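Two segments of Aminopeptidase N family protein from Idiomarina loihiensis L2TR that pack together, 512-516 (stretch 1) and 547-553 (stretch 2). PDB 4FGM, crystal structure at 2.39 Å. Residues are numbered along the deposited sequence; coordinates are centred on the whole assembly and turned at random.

Stretch 1, residues 512-516: AGLSA
Stretch 2, residues 547-553: TIHAFRR

How do the two backbones lie? Residues 547-552 form an extended strand, with phi -96 to -149 and psi 123 to 151 over 548-551, that turns at Arg553 (58/-126). In stretch 1, Ala512 (-79/-19) closes a helix and Gly513 (95/24) ends it in a Schellman motif; Leu514 (-87/152) and Ser515 (-140/158) then run extended. The CA atoms of Leu514 and Ala550 lie 8.0 Å apart, as do those of Ser515 and Arg552, so both chains advance in the same direction.

Why is glycine suited to position 513? Its positive phi would jam a CB against the carbonyl O of Ala512.

What fills the gap between the chains? Leu514 (m, t) starts sideways, but its end comes nearer: CD2 lies 3.8 Å from Ala550 CB and 4.3 Å from Ile548 CG2. Ile548 (m, m) and Ala550 both point toward stretch 1, giving a small, buried apolar contact.

How does Arg552 reach the helix end? With chi angles 169°, 155°, -54° and 154°, its guanidinium brings Arg552 NH2 to Gly513 O, donating a 3.0 Å hydrogen bond near the guanidinium plane. Ser515 OG (chi1 m) is also 3.0 Å from Arg552 NH2, but the angle is poor. A water also joins the group, donating to Gly513 O (3.1 Å), hydrogen-bonding Ser515 OG (2.7 Å) and accepting a weak bond from Arg552 NH1 (3.4 Å).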

ATOM      1  N   ALA A 512     -29.823 -16.582   7.168  1.00 39.96           N
ATOM      2  CA  ALA A 512     -29.899 -18.009   6.931  1.00 40.53           C
ATOM      3  C   ALA A 512     -28.923 -18.754   7.838  1.00 39.91           C
ATOM      4  O   ALA A 512     -29.064 -19.949   8.062  1.00 40.03           O
ATOM      5  CB  ALA A 512     -29.598 -18.296   5.468  1.00 35.26           C
ATOM      6  N   GLY A 513     -27.935 -18.034   8.363  1.00 39.03           N
ATOM      7  CA  GLY A 513     -26.960 -18.652   9.238  1.00 35.97           C
ATOM      8  C   GLY A 513     -25.687 -19.095   8.543  1.00 37.71           C
ATOM      9  O   GLY A 513     -25.018 -20.007   9.017  1.00 35.50           O
ATOM     10  N   LEU A 514     -25.360 -18.481   7.411  1.00 36.31           N
ATOM     11  CA  LEU A 514     -24.132 -18.818   6.692  1.00 38.64           C
ATOM     12  C   LEU A 514     -23.008 -17.964   7.264  1.00 36.25           C
ATOM     13  O   LEU A 514     -23.248 -16.854   7.743  1.00 40.50           O
ATOM     14  CB  LEU A 514     -24.282 -18.517   5.195  1.00 42.63           C
ATOM     15  CG  LEU A 514     -25.138 -19.473   4.369  1.00 37.76           C
ATOM     16  CD1 LEU A 514     -25.495 -18.815   3.046  1.00 29.74           C
ATOM     17  CD2 LEU A 514     -24.379 -20.777   4.157  1.00 28.87           C
ATOM     18  N   SER A 515     -21.780 -18.460   7.191  1.00 40.46           N
ATOM     19  CA  SER A 515     -20.651 -17.717   7.726  1.00 42.62           C
ATOM     20  C   SER A 515     -19.441 -17.809   6.833  1.00 46.95           C
ATOM     21  O   SER A 515     -19.319 -18.739   6.032  1.00 48.77           O
ATOM     22  CB  SER A 515     -20.273 -18.252   9.111  1.00 45.80           C
ATOM     23  OG  SER A 515     -21.356 -18.141  10.016  1.00 53.55           O
ATOM     24  N   ALA A 516     -18.539 -16.841   6.979  1.00 44.48           N
ATOM     25  CA  ALA A 516     -17.314 -16.839   6.199  1.00 40.71           C
ATOM     26  C   ALA A 516     -16.632 -18.164   6.506  1.00 39.36           C
ATOM     27  O   ALA A 516     -16.600 -18.593   7.660  1.00 39.67           O
ATOM     28  CB  ALA A 516     -16.428 -15.681   6.618  1.00 35.52           C
ATOM     29  N   THR A 547     -33.759 -23.501  -0.030  1.00 38.00           N
ATOM     30  CA  THR A 547     -32.958 -24.220   0.934  1.00 38.22           C
ATOM     31  C   THR A 547     -31.511 -24.145   0.469  1.00 41.59           C
ATOM     32  O   THR A 547     -31.231 -24.232  -0.725  1.00 37.11           O
ATOM     33  CB  THR A 547     -33.421 -25.684   1.031  1.00 46.68           C
ATOM     34  OG1 THR A 547     -34.752 -25.713   1.557  1.00 48.51           O
ATOM     35  CG2 THR A 547     -32.502 -26.489   1.946  1.00 42.95           C
ATOM     36  N   ILE A 548     -30.595 -23.949   1.410  1.00 37.84           N
ATOM     37  CA  ILE A 548     -29.183 -23.871   1.073  1.00 34.71           C
ATOM     38  C   ILE A 548     -28.477 -25.018   1.769  1.00 39.55           C
ATOM     39  O   ILE A 548     -28.735 -25.279   2.945  1.00 40.99           O
ATOM     40  CB  ILE A 548     -28.523 -22.572   1.589  1.00 39.39           C
ATOM     41  CG1 ILE A 548     -29.213 -21.337   1.001  1.00 34.74           C
ATOM     42  CG2 ILE A 548     -27.019 -22.604   1.273  1.00 29.34           C
ATOM     43  CD1 ILE A 548     -29.077 -21.189  -0.482  1.00 32.16           C
ATOM     44  N   HIS A 549     -27.603 -25.711   1.051  1.00 36.05           N
ATOM     45  CA  HIS A 549     -26.840 -26.790   1.656  1.00 36.74           C
ATOM     46  C   HIS A 549     -25.401 -26.308   1.641  1.00 37.45           C
ATOM     47  O   HIS A 549     -24.864 -25.972   0.579  1.00 36.61           O
ATOM     48  CB  HIS A 549     -26.961 -28.090   0.862  1.00 30.75           C
ATOM     49  CG  HIS A 549     -28.284 -28.768   1.011  1.00 34.04           C
ATOM     50  ND1 HIS A 549     -29.329 -28.566   0.133  1.00 37.14           N
ATOM     51  CD2 HIS A 549     -28.739 -29.648   1.935  1.00 37.79           C
ATOM     52  CE1 HIS A 549     -30.365 -29.292   0.509  1.00 41.13           C
ATOM     53  NE2 HIS A 549     -30.034 -29.958   1.601  1.00 40.94           N
ATOM     54  N   ALA A 550     -24.775 -26.261   2.808  1.00 34.25           N
ATOM     55  CA  ALA A 550     -23.415 -25.783   2.867  1.00 29.81           C
ATOM     56  C   ALA A 550     -22.654 -26.460   3.969  1.00 32.05           C
ATOM     57  O   ALA A 550     -23.211 -26.878   4.979  1.00 39.47           O
ATOM     58  CB  ALA A 550     -23.407 -24.283   3.076  1.00 33.92           C
ATOM     59  N   PHE A 551     -21.361 -26.568   3.754  1.00 30.19           N
ATOM     60  CA  PHE A 551     -20.490 -27.187   4.733  1.00 34.27           C
ATOM     61  C   PHE A 551     -19.825 -26.182   5.648  1.00 39.81           C
ATOM     62  O   PHE A 551     -19.313 -25.138   5.153  1.00 36.52           O
ATOM     63  CB  PHE A 551     -19.357 -27.938   4.055  1.00 41.59           C
ATOM     64  CG  PHE A 551     -19.721 -29.292   3.581  1.00 40.97           C
ATOM     65  CD1 PHE A 551     -19.978 -30.301   4.503  1.00 38.68           C
ATOM     66  CD2 PHE A 551     -19.790 -29.574   2.217  1.00 38.92           C
ATOM     67  CE1 PHE A 551     -20.303 -31.578   4.077  1.00 39.59           C
ATOM     68  CE2 PHE A 551     -20.115 -30.845   1.777  1.00 37.25           C
ATOM     69  CZ  PHE A 551     -20.369 -31.853   2.704  1.00 38.70           C
ATOM     70  N   ARG A 552     -19.872 -26.427   6.963  1.00 37.34           N
ATOM     71  CA  ARG A 552     -19.145 -25.540   7.876  1.00 38.48           C
ATOM     72  C   ARG A 552     -18.122 -26.612   8.320  1.00 33.25           C
ATOM     73  O   ARG A 552     -18.485 -27.632   8.965  1.00 38.35           O
ATOM     74  CB  ARG A 552     -19.976 -25.054   9.070  1.00 35.04           C
ATOM     75  CG  ARG A 552     -19.044 -24.365  10.090  1.00 30.49           C
ATOM     76  CD  ARG A 552     -19.826 -23.375  10.938  1.00 34.70           C
ATOM     77  NE  ARG A 552     -20.551 -22.439  10.076  1.00 35.19           N
ATOM     78  CZ  ARG A 552     -21.665 -21.811  10.449  1.00 37.32           C
ATOM     79  NH1 ARG A 552     -22.179 -22.014  11.677  1.00 31.56           N
ATOM     80  NH2 ARG A 552     -22.294 -21.011   9.595  1.00 34.24           N
ATOM     81  N   ARG A 553     -16.847 -26.388   7.991  1.00 35.11           N
ATOM     82  CA  ARG A 553     -15.789 -27.374   8.272  1.00 37.19           C
ATOM     83  C   ARG A 553     -16.293 -28.624   7.532  1.00 41.25           C
ATOM     84  O   ARG A 553     -16.574 -28.549   6.324  1.00 45.84           O
ATOM     85  CB  ARG A 553     -15.634 -27.679   9.763  1.00 35.84           C
ATOM     86  CG  ARG A 553     -15.145 -26.455  10.495  1.00 31.90           C
ATOM     87  CD  ARG A 553     -14.929 -26.801  11.951  1.00 32.33           C
ATOM     88  NE  ARG A 553     -16.198 -27.141  12.608  1.00 36.65           N
ATOM     89  CZ  ARG A 553     -17.016 -26.249  13.176  1.00 40.23           C
ATOM     90  NH1 ARG A 553     -16.708 -24.935  13.176  1.00 40.42           N
ATOM     91  NH2 ARG A 553     -18.130 -26.671  13.772  1.00 38.84           N
TER
HETATM   92  O   HOH W   1     -23.510 -18.928  11.469  1.00 43.18           O